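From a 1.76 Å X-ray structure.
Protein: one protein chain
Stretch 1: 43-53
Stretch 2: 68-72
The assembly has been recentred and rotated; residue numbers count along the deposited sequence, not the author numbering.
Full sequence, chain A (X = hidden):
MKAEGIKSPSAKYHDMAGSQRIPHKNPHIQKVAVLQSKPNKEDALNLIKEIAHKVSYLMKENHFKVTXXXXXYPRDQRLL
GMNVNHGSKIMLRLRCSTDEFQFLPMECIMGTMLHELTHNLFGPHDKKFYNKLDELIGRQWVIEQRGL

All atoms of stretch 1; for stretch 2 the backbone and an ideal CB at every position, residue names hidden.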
# COMPACT_ATOMS: atom_id res chain seq x y z
N ASP A 43 -13.86 -1.54 -8.71
CA ASP A 43 -13.78 -1.28 -7.27
C ASP A 43 -12.35 -1.38 -6.79
O ASP A 43 -11.90 -0.56 -5.99
CB ASP A 43 -14.65 -2.26 -6.48
CG ASP A 43 -16.12 -1.92 -6.55
OD1 ASP A 43 -16.44 -0.84 -7.07
OD2 ASP A 43 -16.94 -2.73 -6.06
N ALA A 44 -11.65 -2.40 -7.27
CA ALA A 44 -10.28 -2.67 -6.84
C ALA A 44 -9.37 -1.52 -7.24
O ALA A 44 -8.49 -1.11 -6.47
CB ALA A 44 -9.76 -3.99 -7.42
N LEU A 45 -9.57 -1.00 -8.45
CA LEU A 45 -8.75 0.11 -8.93
C LEU A 45 -9.00 1.38 -8.12
O LEU A 45 -8.05 2.11 -7.79
CB LEU A 45 -9.02 0.36 -10.42
CG LEU A 45 -8.12 1.41 -11.08
CD1 LEU A 45 -6.65 0.99 -10.97
CD2 LEU A 45 -8.52 1.65 -12.54
N ASN A 46 -10.26 1.66 -7.80
CA ASN A 46 -10.56 2.81 -6.97
C ASN A 46 -9.89 2.67 -5.61
O ASN A 46 -9.36 3.64 -5.06
CB ASN A 46 -12.08 3.00 -6.79
CG ASN A 46 -12.42 4.10 -5.80
OD1 ASN A 46 -12.71 3.83 -4.62
ND2 ASN A 46 -12.39 5.35 -6.26
N LEU A 47 -9.88 1.45 -5.09
CA LEU A 47 -9.33 1.16 -3.77
C LEU A 47 -7.82 1.41 -3.74
O LEU A 47 -7.33 2.09 -2.84
CB LEU A 47 -9.65 -0.28 -3.38
CG LEU A 47 -9.17 -0.80 -2.03
CD1 LEU A 47 -9.60 0.12 -0.89
CD2 LEU A 47 -9.72 -2.20 -1.82
N ILE A 48 -7.08 0.88 -4.71
CA ILE A 48 -5.63 1.05 -4.67
C ILE A 48 -5.25 2.51 -4.97
O ILE A 48 -4.26 3.02 -4.46
CB ILE A 48 -4.91 0.07 -5.65
CG1 ILE A 48 -3.44 -0.15 -5.21
CG2 ILE A 48 -4.98 0.57 -7.08
CD1 ILE A 48 -2.76 -1.33 -5.90
N LYS A 49 -6.08 3.21 -5.75
CA LYS A 49 -5.83 4.63 -5.98
C LYS A 49 -6.12 5.44 -4.74
O LYS A 49 -5.49 6.47 -4.52
CB LYS A 49 -6.66 5.15 -7.15
CG LYS A 49 -6.12 4.65 -8.49
CD LYS A 49 -6.84 5.31 -9.66
CE LYS A 49 -6.24 4.81 -10.97
NZ LYS A 49 -6.73 5.56 -12.17
N GLU A 50 -7.09 4.99 -3.94
CA GLU A 50 -7.39 5.71 -2.70
C GLU A 50 -6.26 5.48 -1.70
O GLU A 50 -5.89 6.39 -0.98
CB GLU A 50 -8.74 5.26 -2.12
CG GLU A 50 -9.17 6.03 -0.86
CD GLU A 50 -9.42 7.53 -1.10
OE1 GLU A 50 -9.61 7.94 -2.25
OE2 GLU A 50 -9.42 8.29 -0.11
N ILE A 51 -5.71 4.27 -1.67
CA ILE A 51 -4.53 4.00 -0.84
C ILE A 51 -3.39 4.93 -1.25
O ILE A 51 -2.77 5.60 -0.42
CB ILE A 51 -4.07 2.53 -0.97
CG1 ILE A 51 -5.10 1.57 -0.39
CG2 ILE A 51 -2.69 2.33 -0.29
CD1 ILE A 51 -5.12 1.53 1.12
N ALA A 52 -3.14 4.99 -2.56
CA ALA A 52 -2.09 5.85 -3.12
C ALA A 52 -2.28 7.30 -2.73
O ALA A 52 -1.35 7.98 -2.33
CB ALA A 52 -2.04 5.71 -4.63
N HIS A 53 -3.51 7.79 -2.87
CA HIS A 53 -3.82 9.16 -2.50
C HIS A 53 -3.60 9.39 -1.02
O HIS A 53 -2.97 10.38 -0.62
CB HIS A 53 -5.28 9.48 -2.87
CG HIS A 53 -5.74 10.81 -2.38
ND1 HIS A 53 -5.10 11.98 -2.69
CD2 HIS A 53 -6.80 11.15 -1.60
CE1 HIS A 53 -5.73 13.00 -2.13
NE2 HIS A 53 -6.76 12.52 -1.46
N UNK A 68 5.88 1.36 -9.34
CA UNK A 68 4.62 0.64 -9.53
C UNK A 68 3.99 0.22 -8.21
O UNK A 68 4.67 -0.39 -7.39
CB UNK A 68 4.85 -0.59 -10.41
N UNK A 69 2.71 0.52 -8.04
CA UNK A 69 1.94 -0.01 -6.91
C UNK A 69 0.85 -0.89 -7.50
O UNK A 69 -0.03 -0.40 -8.18
CB UNK A 69 1.35 1.10 -6.04
N UNK A 70 0.90 -2.19 -7.23
CA UNK A 70 0.02 -3.11 -7.94
C UNK A 70 -0.64 -4.11 -7.01
O UNK A 70 -0.15 -4.39 -5.91
CB UNK A 70 0.80 -3.85 -9.02
N UNK A 71 -1.78 -4.65 -7.44
CA UNK A 71 -2.47 -5.72 -6.73
C UNK A 71 -1.86 -7.08 -7.05
O UNK A 71 -1.47 -7.32 -8.20
CB UNK A 71 -3.96 -5.72 -7.08
N UNK A 72 -1.77 -7.97 -6.07
CA UNK A 72 -1.50 -9.38 -6.39
C UNK A 72 -2.38 -10.22 -5.48
O UNK A 72 -3.09 -9.67 -4.63
CB UNK A 72 -0.02 -9.73 -6.22

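Stretch 1 is a regular helix, held by backbone hydrogen bonds such as Ile48 N to Ala44 O at 3.0 Å. Stretch 2 is a strand that crosses it at 140° between N-to-C directions, so the two run closer to antiparallel than parallel. The nearest pair of CA atoms is that of Ile48 and position 70, 7.7 Å apart. CA-to-CB of Ala44, Ile48, Ile51 and Ala52 points toward the strand, but the end of Ile51 leads away.

Position 68 has extended angles, -119/130. Its ideal CB has nothing of stretch 1 within 5.5 Å. The helix sets no demand here, and polar or apolar side chains would both fit. The deposited residue is Asn68, which makes no contact with the helix.

Position 69 is also extended, at -116/115, but its CB points toward the helix. The ideal CB lies 4.8 Å from Ile48 CD1. Stretch 1 offers methyl groups here and no charge, so a mid-sized apolar side chain suits: leucine, isoleucine, valine or perhaps methionine. The deposited residue is Leu69, with chi1 t and chi2 p. Its CG packs 3.8 Å from CD1 of Ile48, and its CD2 reaches to 4.3 Å from CB of Ala52. The side chain thus touches residues one helical turn apart.

Position 70 points its CB away from the helix, as expected for alternation along a strand. The backbone itself still meets Ile48: CD1 of that residue is 3.7 Å from C of position 70. The visible atoms leave the side chain free, and beta-branched residues are at home at -135/157. The deposited residue is Val70, with chi1 m; its CB, the nearest side-chain atom, stays 5.4 Å from CD1 of Ile48.

Position 71 turns toward the helix again. Its ideal CB is 4.7 Å from Ile48 CD1, and Ala44 offers only a methyl further along. A short apolar residue would suit, as would a long chain with an aliphatic stem that could carry a polar end past Ala44. The deposited residue is Glu71. Its chi1 and chi2 are both t, so the stem is extended, and OE1 comes 4.1 Å from CB of Ala44. This is a packing contact; both carboxylate oxygens are hydrogen-bonded elsewhere in the structure.

Position 72 has no atom of stretch 1 within 5.5 Å of its ideal CB. Many residues would do, including large ones. The deposited residue is Phe72, whose side chain is out of reach of the helix.

Stretch 2 68-72: NLVEF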
# COMPACT_ATOMS: atom_id res chain seq x y z
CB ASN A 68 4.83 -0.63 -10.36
CG ASN A 68 5.30 -0.33 -11.77
OD1 ASN A 68 4.54 0.17 -12.58
ND2 ASN A 68 6.55 -0.65 -12.05
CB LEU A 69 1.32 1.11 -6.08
CG LEU A 69 0.37 0.64 -4.97
CD1 LEU A 69 1.10 -0.25 -3.99
CD2 LEU A 69 -0.26 1.84 -4.27
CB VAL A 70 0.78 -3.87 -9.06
CG1 VAL A 70 1.42 -2.90 -10.08
CG2 VAL A 70 1.84 -4.75 -8.46
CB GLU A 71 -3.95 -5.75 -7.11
CG GLU A 71 -4.71 -6.90 -6.48
CD GLU A 71 -6.14 -6.99 -6.95
OE1 GLU A 71 -6.46 -6.39 -8.00
OE2 GLU A 71 -6.93 -7.66 -6.26
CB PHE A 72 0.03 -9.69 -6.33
CG PHE A 72 0.65 -9.79 -4.94
CD1 PHE A 72 1.79 -10.57 -4.73
CD2 PHE A 72 0.08 -9.15 -3.86
CE1 PHE A 72 2.38 -10.64 -3.46
CE2 PHE A 72 0.65 -9.24 -2.59
CZ PHE A 72 1.80 -9.98 -2.40
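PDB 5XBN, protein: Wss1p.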